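Local atomic coordinates of endoglucanase (Humicola insolens, PDB entry 1DYS), a protein that hydrolyses internal beta-1,4-glucosidic bonds of cellulose as a family 6 glycoside hydrolase, taking part in the recycling of plant biomass. Residues 51-56 / 60-65; 224-229 / 301-306; 274-279 / 283-288. All coordinates share one frame; numbering follows the deposited sequence.

Contact 1: 51-56 / 60-65; sequences YWISNI and RDIDVA
Tyr51 lays its ring flat against the helix that follows its strand, with the methyl of Ala65 as the seat. Ala65 CB stands 3.6 Å from the centroid of the Tyr51 ring and only 5° off its normal, a CH-pi contact centred on the face. CB of Tyr51 points at the helix, and with CG beside the backbone N (chi1 -72°) the ring is laid over Ala65. A small residue suits position 65, because a bare methyl lets a broad ring come down so close. The phenol hydroxyl lies alongside the helix near Ala65 CA and is hydrogen-bonded to Asn68 ND2, farther along the same helix, so the buried oxygen has a polar partner.

Two residues on, Ile53 reaches the helix through its far end. Its CD1 methyl meets CG1 of Ile62 at 3.7 Å, the two branched chains meeting at about a right angle. The same Ile53 CD1 lies 3.9 Å from Asp61 CB, so the aspartate offers its CB to the strand, while OD2 accepts from a water at 2.7 Å. That water also donates, in a rather short contact, to the carbonyl O of Trp52, a residue that probably binds substrate.

Strand 51-53 and the first part of helix 60-74 run nearly antiparallel, at 155° with axes 8.5 Å apart, as expected within a beta-alpha-beta unit, here completed by strand 79-85. Ile62 also rests on Leu83 of that parallel strand, while Phe120 of helix 108-126 packs against both Ile53 and Ile62.

Contact 2: 224-229 / 301-306; sequences NPYSTS and PNVDAI
Tyr226 and Ile306 are the residues whose backbones come nearest, with CA atoms 8.3 Å apart; the backbones of the irregular loop and the first part of strand 303-307 thus stay well apart, and the contact is made by side chains. Asp304 takes a helical conformation (phi -58°, psi -43°), and this kink within the strand allows Val303 and Ile306, three residues apart, both to point at the loop.

Tyr226 spans the distance. A chi1 of 175° swings CG to the side opposite the backbone N and carries the ring out to the strand, one face under Ile306 and the hydroxyl end at Val303. Ile306 CD1 sits 3.7 Å from the centroid of the Tyr226 ring, in a CH-pi contact. Val303 approaches obliquely, its side chain directed opposite to that of Tyr226: its CG1 is 4.0 Å from Tyr226 CE1, and its CG2 lies 3.8 Å from Tyr226 OH. That hydroxyl is hydrogen-bonded to Thr298 O, which fixes the far end of a long, flat residue suited to this span. Putting a leucine at this position would probably leave Thr298 O without its donor and open a gap beside Val303.

Around the contact, Ser244 of helix 243-255 touches Tyr226 and Ala247 touches Val303, while Ile265 of the adjacent parallel strand 262-266 packs against both Tyr226 and Val303.

Contact 3: 274-279 / 283-288; sequences GARSEW and CNVNPA
The long loop of the beta-hairpin formed by strands 270-271 and 288-289 folds back on itself where Ala275 meets Val285 and Pro287, near the substrate-binding region and with Cys283 tied to Cys319 by a disulfide. Ala275 is wedged against the returning chain: its CB lies 3.3 Å from Pro287 O and 3.7 Å from Pro287 CD. The small methyl suits so close an approach to a carbonyl oxygen, and the cis peptide before Pro287 helps set the course of the chain here.

Val285 covers the aliphatic part of Arg276. Its CG1 approaches Arg276 CG at 3.6 Å, the two side chains crossing roughly at right angles. Past this apolar stem the arginine bends at chi3 (-82°), and its NH1 binds both Gln281 O and OD1 of Asn222, which probably contacts substrate. Trp279 CD1 lies above one guanidinium face, near its rim.

Two waters link the two backbones. One donates to Gly274 O and Asn286 O; the other donates to Ala275 O at 2.9 Å and accepts from Asn286 N. CB of Asn286 points away from the other segment, and its amide braces its own: ND2 donates to Asn284 O at 2.9 Å, N-H...O angle 159°, in the carbonyl plane.

From the N terminus, contact 1 comes first and closes the short connection 54-59 between strand 51-53 and helix 60-74. It is complete before the chain reaches contact 2, on the far side of the chain's centre; both contacts reach the same parallel sheet. Contact 2 opens at 224-229 and closes only at 301-306, a long span that includes helix 243-255 and strand 262-266. Contact 3 opens and closes wholly within that span, folding up the segment between strands 270-271 and 288-289. Contacts 2 and 3 also touch: Asn224 OD1 probably accepts from Arg276 NH2 at 2.8 Å and from Trp279 NE1, tying the two loops together. Contact 1 touches neither.

Contact 1: 51-56 / 60-65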
ATOM      1  N   TYR A  51      17.502  -3.675  -1.072  1.00 11.65           N
ATOM      2  CA  TYR A  51      16.211  -4.219  -1.540  1.00 12.70           C
ATOM      3  C   TYR A  51      15.234  -4.250  -0.371  1.00 11.84           C
ATOM      4  O   TYR A  51      15.552  -4.831   0.692  1.00 15.79           O
ATOM      5  CB  TYR A  51      16.465  -5.670  -1.985  1.00 13.11           C
ATOM      6  CG  TYR A  51      17.239  -5.864  -3.279  1.00 13.50           C
ATOM      7  CD1 TYR A  51      18.624  -5.703  -3.247  1.00 13.00           C
ATOM      8  CD2 TYR A  51      16.657  -6.240  -4.467  1.00 15.21           C
ATOM      9  CE1 TYR A  51      19.409  -5.879  -4.364  1.00 15.73           C
ATOM     10  CE2 TYR A  51      17.432  -6.430  -5.608  1.00 16.71           C
ATOM     11  CZ  TYR A  51      18.799  -6.235  -5.547  1.00 19.01           C
ATOM     12  OH  TYR A  51      19.543  -6.417  -6.694  1.00 16.58           O
ATOM     13  N   TRP A  52      14.049  -3.668  -0.528  1.00 13.83           N
ATOM     14  CA  TRP A  52      13.055  -3.641   0.507  1.00 12.86           C
ATOM     15  C   TRP A  52      12.085  -4.822   0.429  1.00 13.06           C
ATOM     16  O   TRP A  52      11.371  -4.994  -0.550  1.00 15.63           O
ATOM     17  CB  TRP A  52      12.242  -2.348   0.444  1.00 13.88           C
ATOM     18  CG  TRP A  52      13.042  -1.146   0.888  1.00 11.93           C
ATOM     19  CD1 TRP A  52      14.143  -0.605   0.284  1.00 14.24           C
ATOM     20  CD2 TRP A  52      12.806  -0.361   2.077  1.00 12.10           C
ATOM     21  NE1 TRP A  52      14.575   0.503   0.962  1.00 10.67           N
ATOM     22  CE2 TRP A  52      13.766   0.656   2.076  1.00 12.07           C
ATOM     23  CE3 TRP A  52      11.856  -0.430   3.105  1.00 12.55           C
ATOM     24  CZ2 TRP A  52      13.804   1.628   3.093  1.00 12.99           C
ATOM     25  CZ3 TRP A  52      11.902   0.527   4.110  1.00 13.86           C
ATOM     26  CH2 TRP A  52      12.872   1.555   4.086  1.00 13.59           C
ATOM     27  N   ILE A  53      12.130  -5.581   1.534  1.00 11.99           N
ATOM     28  CA  ILE A  53      11.276  -6.796   1.585  1.00 13.95           C
ATOM     29  C   ILE A  53      10.085  -6.457   2.469  1.00 15.56           C
ATOM     30  O   ILE A  53      10.012  -6.864   3.655  1.00 13.88           O
ATOM     31  CB  ILE A  53      12.057  -8.003   2.104  1.00 11.83           C
ATOM     32  CG1 ILE A  53      13.396  -8.253   1.410  1.00 13.23           C
ATOM     33  CG2 ILE A  53      11.163  -9.255   1.862  1.00 15.04           C
ATOM     34  CD1 ILE A  53      13.463  -8.151  -0.087  1.00 14.75           C
ATOM     35  N   SER A  54       9.256  -5.566   1.945  1.00 15.20           N
ATOM     36  CA  SER A  54       8.226  -4.868   2.721  1.00 10.25           C
ATOM     37  C   SER A  54       6.949  -5.643   2.952  1.00 14.35           C
ATOM     38  O   SER A  54       6.011  -5.098   3.533  1.00 15.04           O
ATOM     39  CB  SER A  54       7.941  -3.504   2.081  1.00 13.89           C
ATOM     40  OG  SER A  54       9.169  -2.766   1.907  1.00 17.22           O
ATOM     41  N   ASN A  55       6.855  -6.855   2.455  1.00 15.12           N
ATOM     42  CA  ASN A  55       5.690  -7.711   2.671  1.00 14.74           C
ATOM     43  C   ASN A  55       6.017  -9.117   2.167  1.00 15.53           C
ATOM     44  O   ASN A  55       7.102  -9.384   1.633  1.00 15.28           O
ATOM     45  CB  ASN A  55       4.424  -7.167   2.030  1.00 14.25           C
ATOM     46  CG  ASN A  55       4.666  -6.890   0.569  1.00 15.84           C
ATOM     47  OD1 ASN A  55       4.988  -7.764  -0.230  1.00 15.76           O
ATOM     48  ND2 ASN A  55       4.579  -5.596   0.237  1.00 20.84           N
ATOM     49  N   ILE A  56       5.113 -10.057   2.425  1.00 13.68           N
ATOM     50  CA  ILE A  56       5.323 -11.482   2.145  1.00 16.07           C
ATOM     51  C   ILE A  56       5.459 -11.701   0.654  1.00 15.12           C
ATOM     52  O   ILE A  56       6.333 -12.488   0.237  1.00 14.39           O
ATOM     53  CB  ILE A  56       4.189 -12.328   2.756  1.00 14.99           C
ATOM     54  CG1 ILE A  56       4.414 -12.458   4.277  1.00 15.05           C
ATOM     55  CG2 ILE A  56       4.121 -13.726   2.146  1.00 15.64           C
ATOM     56  CD1 ILE A  56       3.064 -12.718   4.989  1.00 15.09           C
ATOM     57  N   ARG A  60      10.083 -12.779  -2.643  1.00 15.56           N
ATOM     58  CA  ARG A  60      10.626 -13.153  -3.945  1.00 16.80           C
ATOM     59  C   ARG A  60      11.759 -12.238  -4.353  1.00 15.95           C
ATOM     60  O   ARG A  60      12.669 -12.684  -5.041  1.00 17.25           O
ATOM     61  CB  ARG A  60       9.554 -13.171  -5.045  1.00 20.89           C
ATOM     62  CG  ARG A  60       9.031 -11.807  -5.470  1.00 24.06           C
ATOM     63  CD  ARG A  60       7.721 -11.888  -6.270  1.00 31.87           C
ATOM     64  NE  ARG A  60       6.703 -12.613  -5.555  1.00 33.83           N
ATOM     65  CZ  ARG A  60       5.678 -13.407  -5.787  1.00 35.90           C
ATOM     66  NH1 ARG A  60       5.288 -13.794  -7.000  1.00 29.08           N
ATOM     67  NH2 ARG A  60       5.013 -13.857  -4.718  1.00 33.10           N
ATOM     68  N   ASP A  61      11.771 -10.956  -3.892  1.00 19.09           N
ATOM     69  CA  ASP A  61      12.887 -10.072  -4.190  1.00 15.63           C
ATOM     70  C   ASP A  61      14.180 -10.542  -3.523  1.00 15.44           C
ATOM     71  O   ASP A  61      15.253 -10.154  -3.989  1.00 18.75           O
ATOM     72  CB  ASP A  61      12.593  -8.611  -3.838  1.00 14.39           C
ATOM     73  CG  ASP A  61      11.879  -7.908  -4.982  1.00 18.12           C
ATOM     74  OD1 ASP A  61      11.741  -8.501  -6.071  1.00 23.64           O
ATOM     75  OD2 ASP A  61      11.425  -6.739  -4.821  1.00 18.24           O
ATOM     76  N   ILE A  62      14.115 -11.380  -2.452  1.00 13.50           N
ATOM     77  CA  ILE A  62      15.377 -11.888  -1.911  1.00 16.23           C
ATOM     78  C   ILE A  62      16.034 -12.828  -2.924  1.00 20.75           C
ATOM     79  O   ILE A  62      17.261 -12.802  -3.148  1.00 16.45           O
ATOM     80  CB  ILE A  62      15.136 -12.622  -0.578  1.00 18.28           C
ATOM     81  CG1 ILE A  62      14.567 -11.656   0.461  1.00 18.12           C
ATOM     82  CG2 ILE A  62      16.432 -13.180  -0.001  1.00 16.41           C
ATOM     83  CD1 ILE A  62      14.199 -12.371   1.758  1.00 19.28           C
ATOM     84  N   ASP A  63      15.224 -13.660  -3.585  1.00 17.23           N
ATOM     85  CA  ASP A  63      15.754 -14.541  -4.632  1.00 19.20           C
ATOM     86  C   ASP A  63      16.373 -13.702  -5.750  1.00 19.34           C
ATOM     87  O   ASP A  63      17.467 -14.028  -6.249  1.00 22.74           O
ATOM     88  CB  ASP A  63      14.683 -15.513  -5.136  1.00 21.12           C
ATOM     89  CG  ASP A  63      14.117 -16.358  -4.009  1.00 21.39           C
ATOM     90  OD1 ASP A  63      14.859 -16.916  -3.176  1.00 25.66           O
ATOM     91  OD2 ASP A  63      12.878 -16.506  -3.882  1.00 30.68           O
ATOM     92  N   VAL A  64      15.684 -12.614  -6.120  1.00 17.14           N
ATOM     93  CA  VAL A  64      16.213 -11.706  -7.125  1.00 15.53           C
ATOM     94  C   VAL A  64      17.582 -11.158  -6.694  1.00 14.91           C
ATOM     95  O   VAL A  64      18.541 -11.176  -7.486  1.00 16.37           O
ATOM     96  CB  VAL A  64      15.276 -10.527  -7.445  1.00 17.08           C
ATOM     97  CG1 VAL A  64      15.930  -9.626  -8.498  1.00 18.67           C
ATOM     98  CG2 VAL A  64      13.939 -11.043  -7.945  1.00 20.31           C
ATOM     99  N   ALA A  65      17.672 -10.657  -5.455  1.00 15.69           N
ATOM    100  CA  ALA A  65      18.935 -10.094  -4.967  1.00 15.10           C
ATOM    101  C   ALA A  65      20.057 -11.137  -4.971  1.00 17.42           C
ATOM    102  O   ALA A  65      21.213 -10.895  -5.354  1.00 15.84           O
ATOM    103  CB  ALA A  65      18.763  -9.459  -3.576  1.00 17.84           C
TER
HETATM  104  O   HOH W   1      11.533  -4.690  -3.076  1.00 22.37           O

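Contact 2: 224-229 / 301-306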
ATOM      1  N   ASN A 224      18.908  13.614   6.672  1.00 13.31           N
ATOM      2  CA  ASN A 224      19.956  14.261   7.464  1.00 14.52           C
ATOM      3  C   ASN A 224      21.322  14.050   6.813  1.00 16.01           C
ATOM      4  O   ASN A 224      21.568  13.082   6.113  1.00 16.80           O
ATOM      5  CB  ASN A 224      19.979  13.670   8.858  1.00 13.57           C
ATOM      6  CG  ASN A 224      18.722  13.791   9.679  1.00 12.50           C
ATOM      7  OD1 ASN A 224      17.932  14.683   9.395  1.00 19.32           O
ATOM      8  ND2 ASN A 224      18.551  12.945  10.698  1.00 16.34           N
ATOM      9  N   PRO A 225      22.179  15.063   6.928  1.00 17.76           N
ATOM     10  CA  PRO A 225      23.523  14.964   6.389  1.00 14.38           C
ATOM     11  C   PRO A 225      24.355  14.078   7.294  1.00 18.93           C
ATOM     12  O   PRO A 225      24.115  14.013   8.497  1.00 16.45           O
ATOM     13  CB  PRO A 225      24.050  16.421   6.433  1.00 17.67           C
ATOM     14  CG  PRO A 225      23.284  16.956   7.608  1.00 20.92           C
ATOM     15  CD  PRO A 225      21.946  16.234   7.749  1.00 17.10           C
ATOM     16  N   TYR A 226      25.288  13.360   6.685  1.00 21.84           N
ATOM     17  CA  TYR A 226      26.222  12.518   7.410  1.00 18.19           C
ATOM     18  C   TYR A 226      27.114  13.411   8.277  1.00 19.97           C
ATOM     19  O   TYR A 226      27.141  13.296   9.488  1.00 21.67           O
ATOM     20  CB  TYR A 226      27.073  11.670   6.463  1.00 14.39           C
ATOM     21  CG  TYR A 226      28.126  10.877   7.214  1.00 17.51           C
ATOM     22  CD1 TYR A 226      27.774   9.859   8.080  1.00 21.80           C
ATOM     23  CD2 TYR A 226      29.472  11.146   7.053  1.00 22.13           C
ATOM     24  CE1 TYR A 226      28.703   9.123   8.789  1.00 25.82           C
ATOM     25  CE2 TYR A 226      30.421  10.417   7.751  1.00 24.30           C
ATOM     26  CZ  TYR A 226      30.045   9.414   8.608  1.00 23.10           C
ATOM     27  OH  TYR A 226      30.968   8.694   9.315  1.00 26.30           O
ATOM     28  N   SER A 227      27.819  14.368   7.663  1.00 23.66           N
ATOM     29  CA  SER A 227      28.758  15.170   8.454  1.00 24.42           C
ATOM     30  C   SER A 227      28.786  16.623   7.974  1.00 23.09           C
ATOM     31  O   SER A 227      29.040  16.799   6.782  1.00 29.17           O
ATOM     32  CB  SER A 227      30.165  14.569   8.287  1.00 25.47           C
ATOM     33  OG  SER A 227      31.124  15.256   9.082  1.00 37.46           O
ATOM     34  N   THR A 228      28.471  17.531   8.875  1.00 27.13           N
ATOM     35  CA  THR A 228      28.533  18.945   8.495  1.00 28.02           C
ATOM     36  C   THR A 228      28.801  19.818   9.708  1.00 23.08           C
ATOM     37  O   THR A 228      28.419  19.628  10.853  1.00 27.84           O
ATOM     38  CB  THR A 228      27.318  19.440   7.705  1.00 33.27           C
ATOM     39  OG1 THR A 228      27.415  20.879   7.569  1.00 35.88           O
ATOM     40  CG2 THR A 228      26.010  19.175   8.405  1.00 25.38           C
ATOM     41  N   SER A 229      29.527  20.918   9.414  1.00 29.62           N
ATOM     42  CA  SER A 229      29.861  21.909  10.416  1.00 24.79           C
ATOM     43  C   SER A 229      28.806  23.011  10.444  1.00 30.28           C
ATOM     44  O   SER A 229      28.867  23.940  11.246  1.00 31.44           O
ATOM     45  CB  SER A 229      31.216  22.583  10.188  1.00 29.37           C
ATOM     46  OG  SER A 229      31.443  22.765   8.807  1.00 39.50           O
ATOM     47  N   PRO A 301      34.951   5.738  13.409  1.00 29.89           N
ATOM     48  CA  PRO A 301      35.158   4.390  13.874  1.00 30.80           C
ATOM     49  C   PRO A 301      33.867   3.628  14.155  1.00 30.75           C
ATOM     50  O   PRO A 301      33.813   2.408  14.027  1.00 25.94           O
ATOM     51  CB  PRO A 301      35.941   4.440  15.213  1.00 25.23           C
ATOM     52  CG  PRO A 301      36.010   5.913  15.505  1.00 30.76           C
ATOM     53  CD  PRO A 301      35.620   6.715  14.295  1.00 33.01           C
ATOM     54  N   ASN A 302      32.848   4.367  14.578  1.00 23.27           N
ATOM     55  CA  ASN A 302      31.554   3.807  14.903  1.00 20.97           C
ATOM     56  C   ASN A 302      30.697   3.597  13.669  1.00 24.01           C
ATOM     57  O   ASN A 302      29.583   3.104  13.840  1.00 20.89           O
ATOM     58  CB  ASN A 302      30.817   4.823  15.802  1.00 25.19           C
ATOM     59  CG  ASN A 302      31.671   5.159  17.026  1.00 27.19           C
ATOM     60  OD1 ASN A 302      32.003   6.314  17.292  1.00 25.05           O
ATOM     61  ND2 ASN A 302      31.973   4.108  17.761  1.00 24.65           N
ATOM     62  N   VAL A 303      31.167   4.009  12.511  1.00 18.61           N
ATOM     63  CA  VAL A 303      30.319   3.910  11.309  1.00 20.42           C
ATOM     64  C   VAL A 303      30.989   2.971  10.312  1.00 24.90           C
ATOM     65  O   VAL A 303      31.986   3.293   9.672  1.00 21.13           O
ATOM     66  CB  VAL A 303      30.043   5.293  10.699  1.00 18.54           C
ATOM     67  CG1 VAL A 303      29.119   5.164   9.478  1.00 18.31           C
ATOM     68  CG2 VAL A 303      29.351   6.238  11.682  1.00 19.58           C
ATOM     69  N   ASP A 304      30.465   1.747  10.192  1.00 19.18           N
ATOM     70  CA  ASP A 304      30.926   0.786   9.237  1.00 15.86           C
ATOM     71  C   ASP A 304      30.860   1.261   7.773  1.00 17.85           C
ATOM     72  O   ASP A 304      31.722   0.994   6.937  1.00 20.58           O
ATOM     73  CB  ASP A 304      30.140  -0.539   9.266  1.00 19.27           C
ATOM     74  CG  ASP A 304      30.501  -1.459  10.411  1.00 22.98           C
ATOM     75  OD1 ASP A 304      31.581  -1.318  11.017  1.00 22.43           O
ATOM     76  OD2 ASP A 304      29.695  -2.368  10.727  1.00 18.86           O
ATOM     77  N   ALA A 305      29.765   1.915   7.391  1.00 17.98           N
ATOM     78  CA  ALA A 305      29.647   2.319   5.995  1.00 17.71           C
ATOM     79  C   ALA A 305      28.544   3.345   5.788  1.00 19.11           C
ATOM     80  O   ALA A 305      27.596   3.438   6.578  1.00 17.63           O
ATOM     81  CB  ALA A 305      29.363   1.101   5.107  1.00 18.77           C
ATOM     82  N   ILE A 306      28.732   4.140   4.750  1.00 18.04           N
ATOM     83  CA  ILE A 306      27.649   4.991   4.248  1.00 15.41           C
ATOM     84  C   ILE A 306      27.011   4.127   3.169  1.00 13.99           C
ATOM     85  O   ILE A 306      27.732   3.486   2.402  1.00 17.21           O
ATOM     86  CB  ILE A 306      28.105   6.355   3.667  1.00 17.17           C
ATOM     87  CG1 ILE A 306      28.528   7.212   4.861  1.00 18.89           C
ATOM     88  CG2 ILE A 306      26.980   6.980   2.834  1.00 15.71           C
ATOM     89  CD1 ILE A 306      29.402   8.414   4.609  1.00 24.44           C
TER

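Contact 3: 274-279 / 283-288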
ATOM      1  N   GLY A 274      17.548  24.807   3.666  1.00 27.43           N
ATOM      2  CA  GLY A 274      16.177  25.270   3.749  1.00 28.98           C
ATOM      3  C   GLY A 274      15.074  24.349   3.334  1.00 27.96           C
ATOM      4  O   GLY A 274      13.891  24.730   3.219  1.00 28.77           O
ATOM      5  N   ALA A 275      15.409  23.074   3.144  1.00 20.25           N
ATOM      6  CA  ALA A 275      14.372  22.141   2.686  1.00 21.95           C
ATOM      7  C   ALA A 275      13.350  21.875   3.766  1.00 24.84           C
ATOM      8  O   ALA A 275      12.203  21.542   3.442  1.00 25.22           O
ATOM      9  CB  ALA A 275      14.993  20.851   2.175  1.00 20.57           C
ATOM     10  N   ARG A 276      13.739  21.918   5.034  1.00 24.15           N
ATOM     11  CA  ARG A 276      12.763  21.634   6.085  1.00 23.88           C
ATOM     12  C   ARG A 276      12.759  22.758   7.115  1.00 22.10           C
ATOM     13  O   ARG A 276      13.833  23.241   7.412  1.00 24.86           O
ATOM     14  CB  ARG A 276      13.241  20.368   6.815  1.00 20.86           C
ATOM     15  CG  ARG A 276      13.035  19.106   5.984  1.00 21.98           C
ATOM     16  CD  ARG A 276      13.203  17.898   6.882  1.00 23.38           C
ATOM     17  NE  ARG A 276      14.610  17.563   7.055  1.00 20.58           N
ATOM     18  CZ  ARG A 276      14.987  16.369   7.535  1.00 27.48           C
ATOM     19  NH1 ARG A 276      14.075  15.475   7.885  1.00 20.08           N
ATOM     20  NH2 ARG A 276      16.286  16.141   7.672  1.00 22.71           N
ATOM     21  N   SER A 277      11.602  23.130   7.665  1.00 24.83           N
ATOM     22  CA  SER A 277      11.568  24.115   8.735  1.00 22.06           C
ATOM     23  C   SER A 277      11.448  23.434  10.081  1.00 28.83           C
ATOM     24  O   SER A 277      11.671  23.996  11.159  1.00 29.56           O
ATOM     25  CB  SER A 277      10.389  25.083   8.499  1.00 30.69           C
ATOM     26  OG  SER A 277       9.212  24.335   8.241  1.00 35.22           O
ATOM     27  N   GLU A 278      11.084  22.145  10.052  1.00 21.99           N
ATOM     28  CA  GLU A 278      10.931  21.324  11.240  1.00 26.09           C
ATOM     29  C   GLU A 278      11.685  20.017  10.988  1.00 21.55           C
ATOM     30  O   GLU A 278      11.563  19.465   9.887  1.00 24.01           O
ATOM     31  CB  GLU A 278       9.466  21.041  11.534  1.00 23.82           C
ATOM     32  CG  GLU A 278       8.498  22.203  11.459  1.00 40.17           C
ATOM     33  CD  GLU A 278       7.913  22.619  12.792  1.00 52.25           C
ATOM     34  OE1 GLU A 278       7.602  21.721  13.603  1.00 56.27           O
ATOM     35  OE2 GLU A 278       7.755  23.839  13.035  1.00 64.20           O
ATOM     36  N   TRP A 279      12.407  19.503  11.983  1.00 21.94           N
ATOM     37  CA  TRP A 279      13.199  18.297  11.746  1.00 16.41           C
ATOM     38  C   TRP A 279      12.353  17.065  11.469  1.00 20.94           C
ATOM     39  O   TRP A 279      12.768  16.163  10.750  1.00 21.93           O
ATOM     40  CB  TRP A 279      14.073  18.014  12.962  1.00 20.36           C
ATOM     41  CG  TRP A 279      15.340  17.252  12.694  1.00 20.26           C
ATOM     42  CD1 TRP A 279      15.728  16.564  11.580  1.00 23.25           C
ATOM     43  CD2 TRP A 279      16.423  17.172  13.626  1.00 23.44           C
ATOM     44  NE1 TRP A 279      16.987  16.054  11.771  1.00 22.30           N
ATOM     45  CE2 TRP A 279      17.436  16.412  13.012  1.00 14.66           C
ATOM     46  CE3 TRP A 279      16.628  17.669  14.923  1.00 21.31           C
ATOM     47  CZ2 TRP A 279      18.624  16.119  13.686  1.00 22.16           C
ATOM     48  CZ3 TRP A 279      17.798  17.386  15.590  1.00 20.85           C
ATOM     49  CH2 TRP A 279      18.787  16.616  14.956  1.00 22.45           C
ATOM     50  N   CYS A 283       8.086  13.674   4.282  1.00 16.77           N
ATOM     51  CA  CYS A 283       7.502  13.247   3.016  1.00 16.10           C
ATOM     52  C   CYS A 283       8.031  14.020   1.831  1.00 17.58           C
ATOM     53  O   CYS A 283       7.837  15.230   1.751  1.00 20.39           O
ATOM     54  CB  CYS A 283       5.955  13.380   3.053  1.00 18.32           C
ATOM     55  SG  CYS A 283       5.223  12.689   1.545  1.00 15.79           S
ATOM     56  N   ASN A 284       8.716  13.338   0.939  1.00 15.88           N
ATOM     57  CA  ASN A 284       9.229  13.898  -0.300  1.00 13.86           C
ATOM     58  C   ASN A 284       9.834  15.287  -0.066  1.00 16.24           C
ATOM     59  O   ASN A 284       9.479  16.248  -0.728  1.00 17.28           O
ATOM     60  CB  ASN A 284       8.145  13.911  -1.361  1.00 15.80           C
ATOM     61  CG  ASN A 284       7.585  12.532  -1.644  1.00 15.74           C
ATOM     62  OD1 ASN A 284       8.300  11.515  -1.654  1.00 15.56           O
ATOM     63  ND2 ASN A 284       6.277  12.484  -1.844  1.00 17.85           N
ATOM     64  N   VAL A 285      10.790  15.297   0.850  1.00 17.47           N
ATOM     65  CA  VAL A 285      11.426  16.572   1.222  1.00 16.74           C
ATOM     66  C   VAL A 285      12.196  17.132   0.054  1.00 17.06           C
ATOM     67  O   VAL A 285      12.927  16.489  -0.685  1.00 17.11           O
ATOM     68  CB  VAL A 285      12.257  16.394   2.505  1.00 17.52           C
ATOM     69  CG1 VAL A 285      13.221  17.534   2.795  1.00 20.33           C
ATOM     70  CG2 VAL A 285      11.276  16.151   3.627  1.00 16.10           C
ATOM     71  N   ASN A 286      12.026  18.450  -0.129  1.00 16.18           N
ATOM     72  CA  ASN A 286      12.699  19.106  -1.260  1.00 17.11           C
ATOM     73  C   ASN A 286      12.999  20.557  -0.876  1.00 18.44           C
ATOM     74  O   ASN A 286      12.255  21.181  -0.132  1.00 22.45           O
ATOM     75  CB  ASN A 286      11.860  19.003  -2.516  1.00 17.36           C
ATOM     76  CG  ASN A 286      10.506  19.677  -2.325  1.00 32.33           C
ATOM     77  OD1 ASN A 286      10.317  20.856  -2.658  1.00 24.90           O
ATOM     78  ND2 ASN A 286       9.560  18.942  -1.739  1.00 23.19           N
ATOM     79  N   PRO A 287      14.108  21.051  -1.399  1.00 19.71           N
ATOM     80  CA  PRO A 287      15.035  20.387  -2.277  1.00 18.73           C
ATOM     81  C   PRO A 287      15.938  19.344  -1.640  1.00 16.37           C
ATOM     82  O   PRO A 287      16.320  19.480  -0.477  1.00 18.92           O
ATOM     83  CB  PRO A 287      16.014  21.464  -2.829  1.00 20.00           C
ATOM     84  CG  PRO A 287      15.737  22.659  -1.961  1.00 26.90           C
ATOM     85  CD  PRO A 287      14.525  22.436  -1.093  1.00 21.06           C
ATOM     86  N   ALA A 288      16.215  18.300  -2.408  1.00 16.47           N
ATOM     87  CA  ALA A 288      17.143  17.265  -1.912  1.00 17.03           C
ATOM     88  C   ALA A 288      17.987  16.716  -3.062  1.00 11.14           C
ATOM     89  O   ALA A 288      17.647  16.858  -4.236  1.00 14.93           O
ATOM     90  CB  ALA A 288      16.367  16.127  -1.250  1.00 15.95           C
TER
HETATM   91  O   HOH W   2      11.955  24.185   1.022  1.00 31.00           O
HETATM   92  O   HOH W   3      10.424  19.937   1.881  1.00 27.01           O